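Long-range contacts in GlcNAc-alpha-1,4-Gal-releasing endo-beta-galactosidase (Clostridium perfringens, PDB 1UPS), which probably hydrolyses O-glycosidic bonds as a calcium-binding family 16 endo-beta-galactosidase, named for releasing the disaccharide GlcNAc-alpha-1,4-Gal: residues A[138-143]-A[265-270]; A[146-151]-A[248-253]; A[180-185]-A[226-231]. One frame throughout, in Å; residues are numbered along the deposited sequence.

Contact 1: A[138-143]-A[265-270]; sequences SNTGGG and WPKEWA
Trp265 opens the segment with its indole under Lys267, whose CE lies 3.6 Å above one face, toward the rim. A cis peptide leads into Pro266, and there the loop first touches: CG2 of Thr140 reaches Pro266 O at 3.4 Å. Ser138 OG and Thr140 OG1, both in the loop, share a hydrogen bond of 2.9 Å. Lys267 bends at chi2 and crosses the Thr140 side chain at about a right angle, its CD 4.0 Å from Thr140 OG1. The ammonium beyond is well gripped, since NZ bonds to the carbonyls of Val264 and Asn262 and also to a water, 2.9 Å from NZ, that sits between Gly141 O and Gly143 O. Through this water the ammonium meets the glycine-rich loop. At Glu268 the backbone carbonyl does the work: its O takes a CA-H...O contact from Ser138 CA at 3.2 Å, and a second water links it to Asn139 N, while the carboxylate is in a salt bridge with Arg68. Trp269 brings CB to 3.8 Å from Ser138 N and turns its indole away, NE1 bonding to Glu76. Ala270 still pairs with Lys136 near the end of strand 129-136; beyond it the 138-143 loop leaves strand 267-279 and crosses from one sheet of the family 16 beta-sandwich to strand 145-152 of the other, while Lys267 pairs with Ile78 of strand 73-78.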
loop_
_atom_site.group_PDB
_atom_site.type_symbol
_atom_site.label_atom_id
_atom_site.label_comp_id
_atom_site.label_asym_id
_atom_site.label_seq_id
_atom_site.Cartn_x
_atom_site.Cartn_y
_atom_site.Cartn_z
ATOM N N SER A 138 -13.781 6.979 -11.071
ATOM C CA SER A 138 -14.993 6.852 -11.868
ATOM C C SER A 138 -16.255 7.065 -11.051
ATOM O O SER A 138 -16.362 6.543 -9.951
ATOM C CB SER A 138 -15.072 5.453 -12.493
ATOM O OG SER A 138 -16.268 5.335 -13.268
ATOM N N ASN A 139 -17.214 7.817 -11.609
ATOM C CA ASN A 139 -18.530 7.969 -10.971
ATOM C C ASN A 139 -19.633 7.139 -11.650
ATOM O O ASN A 139 -20.825 7.349 -11.395
ATOM C CB ASN A 139 -18.927 9.475 -10.900
ATOM C CG ASN A 139 -19.274 10.069 -12.261
ATOM O OD1 ASN A 139 -19.232 9.399 -13.294
ATOM N ND2 ASN A 139 -19.642 11.372 -12.260
ATOM N N THR A 140 -19.248 6.192 -12.513
ATOM C CA THR A 140 -20.251 5.421 -13.281
ATOM C C THR A 140 -21.040 4.440 -12.431
ATOM O O THR A 140 -22.169 4.064 -12.794
ATOM C CB THR A 140 -19.601 4.601 -14.425
ATOM O OG1 THR A 140 -18.602 3.707 -13.893
ATOM C CG2 THR A 140 -18.864 5.499 -15.415
ATOM N N GLY A 141 -20.425 3.983 -11.339
ATOM C CA GLY A 141 -20.916 2.820 -10.616
ATOM C C GLY A 141 -20.874 1.548 -11.454
ATOM O O GLY A 141 -20.230 1.515 -12.506
ATOM N N GLY A 142 -21.567 0.504 -10.980
ATOM C CA GLY A 142 -21.627 -0.782 -11.679
ATOM C C GLY A 142 -20.300 -1.540 -11.647
ATOM O O GLY A 142 -19.407 -1.189 -10.887
ATOM N N GLY A 143 -20.164 -2.564 -12.489
ATOM C CA GLY A 143 -18.946 -3.381 -12.502
ATOM C C GLY A 143 -17.755 -2.698 -13.165
ATOM O O GLY A 143 -17.903 -1.970 -14.158
ATOM N N TRP A 265 -21.845 5.104 -19.625
ATOM C CA TRP A 265 -20.626 5.173 -20.441
ATOM C C TRP A 265 -20.192 6.619 -20.694
ATOM O O TRP A 265 -21.040 7.545 -20.678
ATOM C CB TRP A 265 -20.875 4.489 -21.789
ATOM C CG TRP A 265 -21.118 3.003 -21.660
ATOM C CD1 TRP A 265 -22.328 2.366 -21.610
ATOM C CD2 TRP A 265 -20.123 1.976 -21.581
ATOM N NE1 TRP A 265 -22.145 1.006 -21.487
ATOM C CE2 TRP A 265 -20.800 0.737 -21.489
ATOM C CE3 TRP A 265 -18.719 1.978 -21.583
ATOM C CZ2 TRP A 265 -20.120 -0.497 -21.384
ATOM C CZ3 TRP A 265 -18.040 0.753 -21.487
ATOM C CH2 TRP A 265 -18.750 -0.469 -21.394
ATOM N N PRO A 266 -18.907 6.844 -20.963
ATOM C CA PRO A 266 -17.824 5.842 -20.896
ATOM C C PRO A 266 -17.435 5.511 -19.462
ATOM O O PRO A 266 -17.817 6.267 -18.547
ATOM C CB PRO A 266 -16.635 6.587 -21.522
ATOM C CG PRO A 266 -17.254 7.716 -22.282
ATOM C CD PRO A 266 -18.424 8.149 -21.443
ATOM N N LYS A 267 -16.682 4.428 -19.266
ATOM C CA LYS A 267 -16.027 4.216 -17.967
ATOM C C LYS A 267 -14.773 5.077 -17.999
ATOM O O LYS A 267 -13.905 4.891 -18.867
ATOM C CB LYS A 267 -15.663 2.743 -17.725
ATOM C CG LYS A 267 -16.732 1.708 -18.116
ATOM C CD LYS A 267 -18.080 1.958 -17.411
ATOM C CE LYS A 267 -19.087 0.897 -17.887
ATOM N NZ LYS A 267 -20.478 1.113 -17.347
ATOM N N GLU A 268 -14.664 6.022 -17.067
ATOM C CA GLU A 268 -13.534 6.925 -17.107
ATOM C C GLU A 268 -13.145 7.426 -15.734
ATOM O O GLU A 268 -13.993 7.545 -14.845
ATOM C CB GLU A 268 -13.807 8.105 -18.040
ATOM C CG GLU A 268 -15.063 8.914 -17.760
ATOM C CD GLU A 268 -15.327 9.954 -18.864
ATOM O OE1 GLU A 268 -15.799 11.060 -18.561
ATOM O OE2 GLU A 268 -15.040 9.674 -20.048
ATOM N N TRP A 269 -11.859 7.716 -15.589
ATOM C CA TRP A 269 -11.342 8.429 -14.417
ATOM C C TRP A 269 -10.325 9.466 -14.823
ATOM O O TRP A 269 -9.935 9.537 -15.998
ATOM C CB TRP A 269 -10.752 7.480 -13.363
ATOM C CG TRP A 269 -9.464 6.717 -13.712
ATOM C CD1 TRP A 269 -9.114 6.126 -14.913
ATOM C CD2 TRP A 269 -8.400 6.430 -12.810
ATOM N NE1 TRP A 269 -7.885 5.506 -14.796
ATOM C CE2 TRP A 269 -7.430 5.673 -13.514
ATOM C CE3 TRP A 269 -8.160 6.738 -11.462
ATOM C CZ2 TRP A 269 -6.250 5.210 -12.909
ATOM C CZ3 TRP A 269 -6.987 6.290 -10.864
ATOM C CH2 TRP A 269 -6.049 5.528 -11.586
ATOM N N ALA A 270 -9.896 10.285 -13.861
ATOM C CA ALA A 270 -9.059 11.431 -14.187
ATOM C C ALA A 270 -7.848 11.477 -13.274
ATOM O O ALA A 270 -7.995 11.404 -12.052
ATOM C CB ALA A 270 -9.864 12.748 -14.069
HETATM O O HOH W 1 -16.451 8.858 -14.244
HETATM O O HOH W 2 -17.833 10.086 -16.193
HETATM O O HOH W 3 -19.910 -0.117 -14.750
#

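Contact 2: A[146-151]-A[248-253]; sequences QAWWMV and TILNIY
Two neighbouring inner strands of the six-stranded antiparallel sheet meet here, within the beta-sandwich (jelly roll) of family 16 glycoside hydrolases. The axes of segments 146-151 and 248-253 come within 4.7 Å, and Ala147 with Asn251 and Trp149 with Ile249 form the hydrogen-bonded pairs. The Trp149-Ile249 pair is the straighter of the two: Trp149 N donates to Ile249 O at 3.0 Å and Ile249 N to Trp149 O at 2.8 Å, both donors lying nearly along the C=O axes.

On the face bearing Ala147, Trp149, Ile249 and Asn251, the Trp149 indole leans across to the other strand, with CG in the crowded position between backbone N and carbonyl carbon (chi1 47°). NE1 donates to Asn251 OD1 at 2.8 Å; the acceptor lies in the indole plane, but the donor stands 41° out of the amide's carbonyl plane. Asn251 ND2 passes the chain of bonds on to Tyr253 OH at 3.0 Å, and that hydroxyl also bonds to Tyr52. With its rim held this way, the indole rests one face on Ile249, whose CD1 is 3.6 Å from the centroid of the six-membered ring. On the opposite face, which carries Trp148, Leu250 and Thr248, Leu250 CD2 lies 3.6 Å from Trp148 CD1, the two side chains pointing the same way, and a water joins Trp148 NE1 to Thr248 OG1.

This second face packs inward: Leu250 and Ile252 meet Trp269 of strand 267-279, and Trp148 meets Phe131 and Ile133 of strand 129-136. The Trp149 face turns from that core, consistent with the side that forms the substrate cleft in family 16. Strand 94-99 flanks 246-254, and strand 168-170 flanks 145-152.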
loop_
_atom_site.group_PDB
_atom_site.type_symbol
_atom_site.label_atom_id
_atom_site.label_comp_id
_atom_site.label_asym_id
_atom_site.label_seq_id
_atom_site.Cartn_x
_atom_site.Cartn_y
_atom_site.Cartn_z
ATOM N N GLN A 146 -10.645 0.985 -11.421
ATOM C CA GLN A 146 -9.464 1.636 -11.975
ATOM C C GLN A 146 -8.271 1.145 -11.172
ATOM O O GLN A 146 -8.442 0.620 -10.069
ATOM C CB GLN A 146 -9.584 3.167 -11.893
ATOM C CG GLN A 146 -9.935 3.700 -10.490
ATOM C CD GLN A 146 -11.400 4.140 -10.408
ATOM O OE1 GLN A 146 -11.831 4.991 -11.189
ATOM N NE2 GLN A 146 -12.165 3.537 -9.499
ATOM N N ALA A 147 -7.066 1.309 -11.715
ATOM C CA ALA A 147 -5.885 0.796 -11.027
ATOM C C ALA A 147 -4.625 1.613 -11.290
ATOM O O ALA A 147 -4.366 2.039 -12.427
ATOM C CB ALA A 147 -5.653 -0.679 -11.392
ATOM N N TRP A 148 -3.870 1.834 -10.211
ATOM C CA TRP A 148 -2.518 2.360 -10.289
ATOM C C TRP A 148 -1.693 1.270 -9.647
ATOM O O TRP A 148 -1.899 0.936 -8.465
ATOM C CB TRP A 148 -2.402 3.641 -9.478
ATOM C CG TRP A 148 -0.987 4.163 -9.315
ATOM C CD1 TRP A 148 0.089 3.983 -10.156
ATOM C CD2 TRP A 148 -0.523 4.985 -8.242
ATOM N NE1 TRP A 148 1.202 4.619 -9.634
ATOM C CE2 TRP A 148 0.844 5.265 -8.479
ATOM C CE3 TRP A 148 -1.124 5.508 -7.097
ATOM C CZ2 TRP A 148 1.624 6.032 -7.592
ATOM C CZ3 TRP A 148 -0.356 6.281 -6.217
ATOM C CH2 TRP A 148 1.006 6.524 -6.469
ATOM N N TRP A 149 -0.810 0.652 -10.425
ATOM C CA TRP A 149 -0.072 -0.492 -9.900
ATOM C C TRP A 149 1.333 -0.590 -10.478
ATOM O O TRP A 149 1.655 0.049 -11.482
ATOM C CB TRP A 149 -0.839 -1.820 -10.128
ATOM C CG TRP A 149 -1.423 -2.079 -11.516
ATOM C CD1 TRP A 149 -2.326 -1.302 -12.215
ATOM C CD2 TRP A 149 -1.223 -3.268 -12.309
ATOM N NE1 TRP A 149 -2.663 -1.928 -13.399
ATOM C CE2 TRP A 149 -2.009 -3.137 -13.475
ATOM C CE3 TRP A 149 -0.436 -4.429 -12.145
ATOM C CZ2 TRP A 149 -2.034 -4.118 -14.496
ATOM C CZ3 TRP A 149 -0.468 -5.416 -13.165
ATOM C CH2 TRP A 149 -1.266 -5.239 -14.320
ATOM N N MET A 150 2.169 -1.392 -9.823
ATOM C CA MET A 150 3.564 -1.530 -10.216
ATOM C C MET A 150 3.896 -3.007 -10.262
ATOM O O MET A 150 3.342 -3.786 -9.499
ATOM C CB MET A 150 4.480 -0.798 -9.224
ATOM C CG MET A 150 4.160 0.724 -9.166
ATOM S SD MET A 150 5.217 1.623 -7.991
ATOM C CE MET A 150 6.769 1.483 -8.884
ATOM N N VAL A 151 4.772 -3.368 -11.201
ATOM C CA VAL A 151 5.191 -4.751 -11.379
ATOM C C VAL A 151 6.704 -4.806 -11.510
ATOM O O VAL A 151 7.317 -3.887 -12.054
ATOM C CB VAL A 151 4.518 -5.410 -12.624
ATOM C CG1 VAL A 151 3.006 -5.562 -12.403
ATOM C CG2 VAL A 151 4.794 -4.614 -13.932
ATOM N N THR A 248 5.413 0.974 -13.965
ATOM C CA THR A 248 4.112 1.491 -13.533
ATOM C C THR A 248 3.055 1.301 -14.603
ATOM O O THR A 248 3.320 1.531 -15.783
ATOM C CB THR A 248 4.249 3.015 -13.216
ATOM O OG1 THR A 248 5.121 3.170 -12.082
ATOM C CG2 THR A 248 2.891 3.620 -12.751
ATOM N N ILE A 249 1.855 0.918 -14.171
ATOM C CA ILE A 249 0.691 0.851 -15.063
ATOM C C ILE A 249 -0.419 1.703 -14.467
ATOM O O ILE A 249 -0.671 1.640 -13.258
ATOM C CB ILE A 249 0.196 -0.628 -15.210
ATOM C CG1 ILE A 249 1.355 -1.535 -15.696
ATOM C CG2 ILE A 249 -1.080 -0.683 -16.105
ATOM C CD1 ILE A 249 0.989 -3.027 -15.810
ATOM N N LEU A 250 -1.078 2.500 -15.313
ATOM C CA LEU A 250 -2.263 3.238 -14.908
ATOM C C LEU A 250 -3.366 2.840 -15.883
ATOM O O LEU A 250 -3.223 3.025 -17.091
ATOM C CB LEU A 250 -2.013 4.761 -14.988
ATOM C CG LEU A 250 -1.201 5.355 -13.846
ATOM C CD1 LEU A 250 -0.591 6.740 -14.274
ATOM C CD2 LEU A 250 -2.051 5.490 -12.599
ATOM N N ASN A 251 -4.455 2.283 -15.366
ATOM C CA ASN A 251 -5.490 1.751 -16.250
ATOM C C ASN A 251 -6.878 1.679 -15.623
ATOM O O ASN A 251 -7.067 1.975 -14.431
ATOM C CB ASN A 251 -5.028 0.436 -16.966
ATOM C CG ASN A 251 -4.886 -0.771 -16.042
ATOM O OD1 ASN A 251 -4.729 -0.644 -14.835
ATOM N ND2 ASN A 251 -4.920 -1.979 -16.645
ATOM N N ILE A 252 -7.855 1.343 -16.458
ATOM C CA ILE A 252 -9.234 1.235 -16.031
ATOM C C ILE A 252 -9.829 0.014 -16.726
ATOM O O ILE A 252 -9.418 -0.319 -17.826
ATOM C CB ILE A 252 -10.001 2.544 -16.346
ATOM C CG1 ILE A 252 -11.432 2.483 -15.783
ATOM C CG2 ILE A 252 -9.935 2.901 -17.867
ATOM C CD1 ILE A 252 -12.133 3.885 -15.685
ATOM N N TYR A 253 -10.762 -0.665 -16.056
ATOM C CA TYR A 253 -11.282 -1.936 -16.536
ATOM C C TYR A 253 -12.795 -1.966 -16.440
ATOM O O TYR A 253 -13.399 -1.309 -15.566
ATOM C CB TYR A 253 -10.865 -3.046 -15.589
ATOM C CG TYR A 253 -9.421 -3.377 -15.481
ATOM C CD1 TYR A 253 -8.579 -2.634 -14.655
ATOM C CD2 TYR A 253 -8.890 -4.493 -16.164
ATOM C CE1 TYR A 253 -7.217 -2.994 -14.508
ATOM C CE2 TYR A 253 -7.536 -4.846 -16.028
ATOM C CZ TYR A 253 -6.713 -4.080 -15.189
ATOM O OH TYR A 253 -5.375 -4.409 -15.032
HETATM O O HOH W 4 4.106 4.282 -9.717
#

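Contact 3: A[180-185]-A[226-231]; sequences DTWRIA and LKFYYD
Face-to-face packing of the two sheets of the family 16 beta-sandwich brings these strands together, 181-187 from one sheet and 225-230 from the other. The axes of the short segments run nearly antiparallel, at 170°, and approach no closer than 10.3 Å, so the contact is made by side chains reaching across.

One CH-pi contact crosses the interface, Ile184 to Phe228. The two meet tip to tip, CG2 standing 3.8 Å from the ring centroid and only 11° off the ring normal.

The rest of the touching is apolar packing. Within 180-185, Ile184 has CG1 beside the backbone N and CG2 anti to it (chi1 -64°), and the CG1 arm swings toward Trp182: CD1 lies 3.6 Å above the centre of that indole. One isoleucine thus puts a methyl on each of two aromatic faces. From the far rim of the indole, Trp182 CH2 approaches Phe228 CB at 3.9 Å, and CZ3 meets Tyr230 CB at 3.7 Å as the Trp182 and Tyr230 side chains slide past each other in opposite directions.

Polar ends are settled elsewhere: Trp182 NE1 donates to Ile171 O, and Tyr230 OH bonds to Ser207 O. Tyr217 meets the Trp182 ring edge-to-face, and Phe235 of strand 233-239 adds to the same cluster. The indole tip goes far enough to reach the opposing backbone, CH2 ending 3.4 Å from Tyr229 O.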
loop_
_atom_site.group_PDB
_atom_site.type_symbol
_atom_site.label_atom_id
_atom_site.label_comp_id
_atom_site.label_asym_id
_atom_site.label_seq_id
_atom_site.Cartn_x
_atom_site.Cartn_y
_atom_site.Cartn_z
ATOM N N ASP A 180 -16.880 4.476 -1.341
ATOM C CA ASP A 180 -16.217 5.063 -0.161
ATOM C C ASP A 180 -14.899 4.374 0.211
ATOM O O ASP A 180 -14.342 4.664 1.279
ATOM C CB ASP A 180 -17.156 5.107 1.048
ATOM C CG ASP A 180 -17.737 3.743 1.426
ATOM O OD1 ASP A 180 -17.461 2.707 0.762
ATOM O OD2 ASP A 180 -18.513 3.626 2.401
ATOM N N THR A 181 -14.389 3.500 -0.666
ATOM C CA THR A 181 -13.191 2.704 -0.328
ATOM C C THR A 181 -11.933 3.135 -1.065
ATOM O O THR A 181 -11.986 3.899 -2.033
ATOM C CB THR A 181 -13.404 1.195 -0.631
ATOM O OG1 THR A 181 -13.587 1.031 -2.052
ATOM C CG2 THR A 181 -14.693 0.645 0.031
ATOM N N TRP A 182 -10.802 2.632 -0.568
ATOM C CA TRP A 182 -9.539 2.644 -1.294
ATOM C C TRP A 182 -9.007 1.210 -1.168
ATOM O O TRP A 182 -8.604 0.764 -0.087
ATOM C CB TRP A 182 -8.551 3.677 -0.699
ATOM C CG TRP A 182 -7.175 3.643 -1.341
ATOM C CD1 TRP A 182 -6.807 2.983 -2.505
ATOM C CD2 TRP A 182 -5.983 4.292 -0.864
ATOM N NE1 TRP A 182 -5.469 3.189 -2.765
ATOM C CE2 TRP A 182 -4.940 3.986 -1.781
ATOM C CE3 TRP A 182 -5.694 5.124 0.235
ATOM C CZ2 TRP A 182 -3.633 4.465 -1.623
ATOM C CZ3 TRP A 182 -4.385 5.584 0.396
ATOM C CH2 TRP A 182 -3.377 5.263 -0.539
ATOM N N ARG A 183 -9.048 0.489 -2.285
ATOM C CA ARG A 183 -8.564 -0.882 -2.362
ATOM C C ARG A 183 -7.063 -0.889 -2.637
ATOM O O ARG A 183 -6.599 -0.249 -3.580
ATOM C CB ARG A 183 -9.293 -1.604 -3.502
ATOM C CG ARG A 183 -8.989 -3.094 -3.582
ATOM C CD ARG A 183 -9.925 -3.806 -4.585
ATOM N NE ARG A 183 -9.591 -5.209 -4.839
ATOM C CZ ARG A 183 -10.337 -6.254 -4.480
ATOM N NH1 ARG A 183 -11.468 -6.104 -3.786
ATOM N NH2 ARG A 183 -9.924 -7.482 -4.789
ATOM N N ILE A 184 -6.329 -1.635 -1.814
ATOM C CA ILE A 184 -4.868 -1.757 -1.910
ATOM C C ILE A 184 -4.553 -3.254 -1.829
ATOM O O ILE A 184 -5.155 -3.981 -1.014
ATOM C CB ILE A 184 -4.184 -1.011 -0.743
ATOM C CG1 ILE A 184 -4.444 0.491 -0.816
ATOM C CG2 ILE A 184 -2.650 -1.240 -0.759
ATOM C CD1 ILE A 184 -4.205 1.231 0.521
ATOM N N ALA A 185 -3.633 -3.726 -2.672
ATOM C CA ALA A 185 -3.285 -5.159 -2.670
ATOM C C ALA A 185 -1.828 -5.381 -3.063
ATOM O O ALA A 185 -1.192 -4.493 -3.627
ATOM C CB ALA A 185 -4.229 -5.959 -3.613
ATOM N N LEU A 226 6.064 -0.958 2.682
ATOM C CA LEU A 226 5.213 -0.138 1.822
ATOM C C LEU A 226 4.233 0.619 2.718
ATOM O O LEU A 226 3.475 0.016 3.484
ATOM C CB LEU A 226 4.424 -1.020 0.826
ATOM C CG LEU A 226 5.276 -2.055 0.060
ATOM C CD1 LEU A 226 4.379 -2.889 -0.837
ATOM C CD2 LEU A 226 6.357 -1.359 -0.757
ATOM N N LYS A 227 4.253 1.942 2.619
ATOM C CA LYS A 227 3.380 2.770 3.451
ATOM C C LYS A 227 2.498 3.598 2.536
ATOM O O LYS A 227 2.996 4.276 1.626
ATOM C CB LYS A 227 4.233 3.658 4.361
ATOM C CG LYS A 227 4.884 2.834 5.468
ATOM C CD LYS A 227 5.714 3.656 6.422
ATOM C CE LYS A 227 6.314 2.732 7.508
ATOM N NZ LYS A 227 6.993 3.549 8.590
ATOM N N PHE A 228 1.185 3.516 2.762
ATOM C CA PHE A 228 0.201 4.145 1.880
ATOM C C PHE A 228 -0.475 5.321 2.569
ATOM O O PHE A 228 -0.893 5.186 3.707
ATOM C CB PHE A 228 -0.837 3.097 1.475
ATOM C CG PHE A 228 -0.230 1.931 0.750
ATOM C CD1 PHE A 228 -0.077 1.963 -0.632
ATOM C CD2 PHE A 228 0.226 0.830 1.461
ATOM C CE1 PHE A 228 0.525 0.873 -1.314
ATOM C CE2 PHE A 228 0.824 -0.264 0.799
ATOM C CZ PHE A 228 0.968 -0.227 -0.583
ATOM N N TYR A 229 -0.575 6.452 1.859
ATOM C CA TYR A 229 -1.067 7.719 2.417
ATOM C C TYR A 229 -2.245 8.253 1.611
ATOM O O TYR A 229 -2.195 8.278 0.376
ATOM C CB TYR A 229 0.049 8.782 2.401
ATOM C CG TYR A 229 1.234 8.410 3.245
ATOM C CD1 TYR A 229 1.334 8.851 4.568
ATOM C CD2 TYR A 229 2.252 7.593 2.731
ATOM C CE1 TYR A 229 2.426 8.486 5.354
ATOM C CE2 TYR A 229 3.326 7.220 3.508
ATOM C CZ TYR A 229 3.412 7.680 4.818
ATOM O OH TYR A 229 4.493 7.303 5.599
ATOM N N TYR A 230 -3.298 8.660 2.317
ATOM C CA TYR A 230 -4.483 9.263 1.701
ATOM C C TYR A 230 -4.547 10.701 2.146
ATOM O O TYR A 230 -4.627 10.968 3.351
ATOM C CB TYR A 230 -5.745 8.556 2.179
ATOM C CG TYR A 230 -7.059 9.126 1.636
ATOM C CD1 TYR A 230 -7.480 8.826 0.332
ATOM C CD2 TYR A 230 -7.896 9.917 2.448
ATOM C CE1 TYR A 230 -8.693 9.298 -0.170
ATOM C CE2 TYR A 230 -9.124 10.415 1.955
ATOM C CZ TYR A 230 -9.519 10.085 0.650
ATOM O OH TYR A 230 -10.711 10.554 0.141
ATOM N N ASP A 231 -4.521 11.625 1.181
ATOM C CA ASP A 231 -4.478 13.059 1.493
ATOM C C ASP A 231 -3.432 13.347 2.568
ATOM O O ASP A 231 -3.690 14.074 3.543
ATOM C CB ASP A 231 -5.871 13.554 1.900
ATOM C CG ASP A 231 -6.828 13.556 0.739
ATOM O OD1 ASP A 231 -8.046 13.733 0.964
ATOM O OD2 ASP A 231 -6.432 13.378 -0.436
#

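In the fold
The three contacts are nested along the chain, 3 inside 2 inside 1, and all belong to one beta-sandwich. Contacts 1 and 2, with centres about 15 Å apart, touch directly: Ser138 N is 2.8 Å from Gln146 OE1, a probable hydrogen bond, so the loop between the sheets is tied to the strand it leads into. Contact 3 lies about 14 Å from contact 2 and 19 Å from contact 1, centre to centre, and touches neither. The calcium ion, bound by Glu37, Asn39, Gly72 and Asp272, is about 12 Å from the Leu250 side chain of contact 2 and 13 Å from that of Trp269 in contact 1; contact 3 is remote from that site.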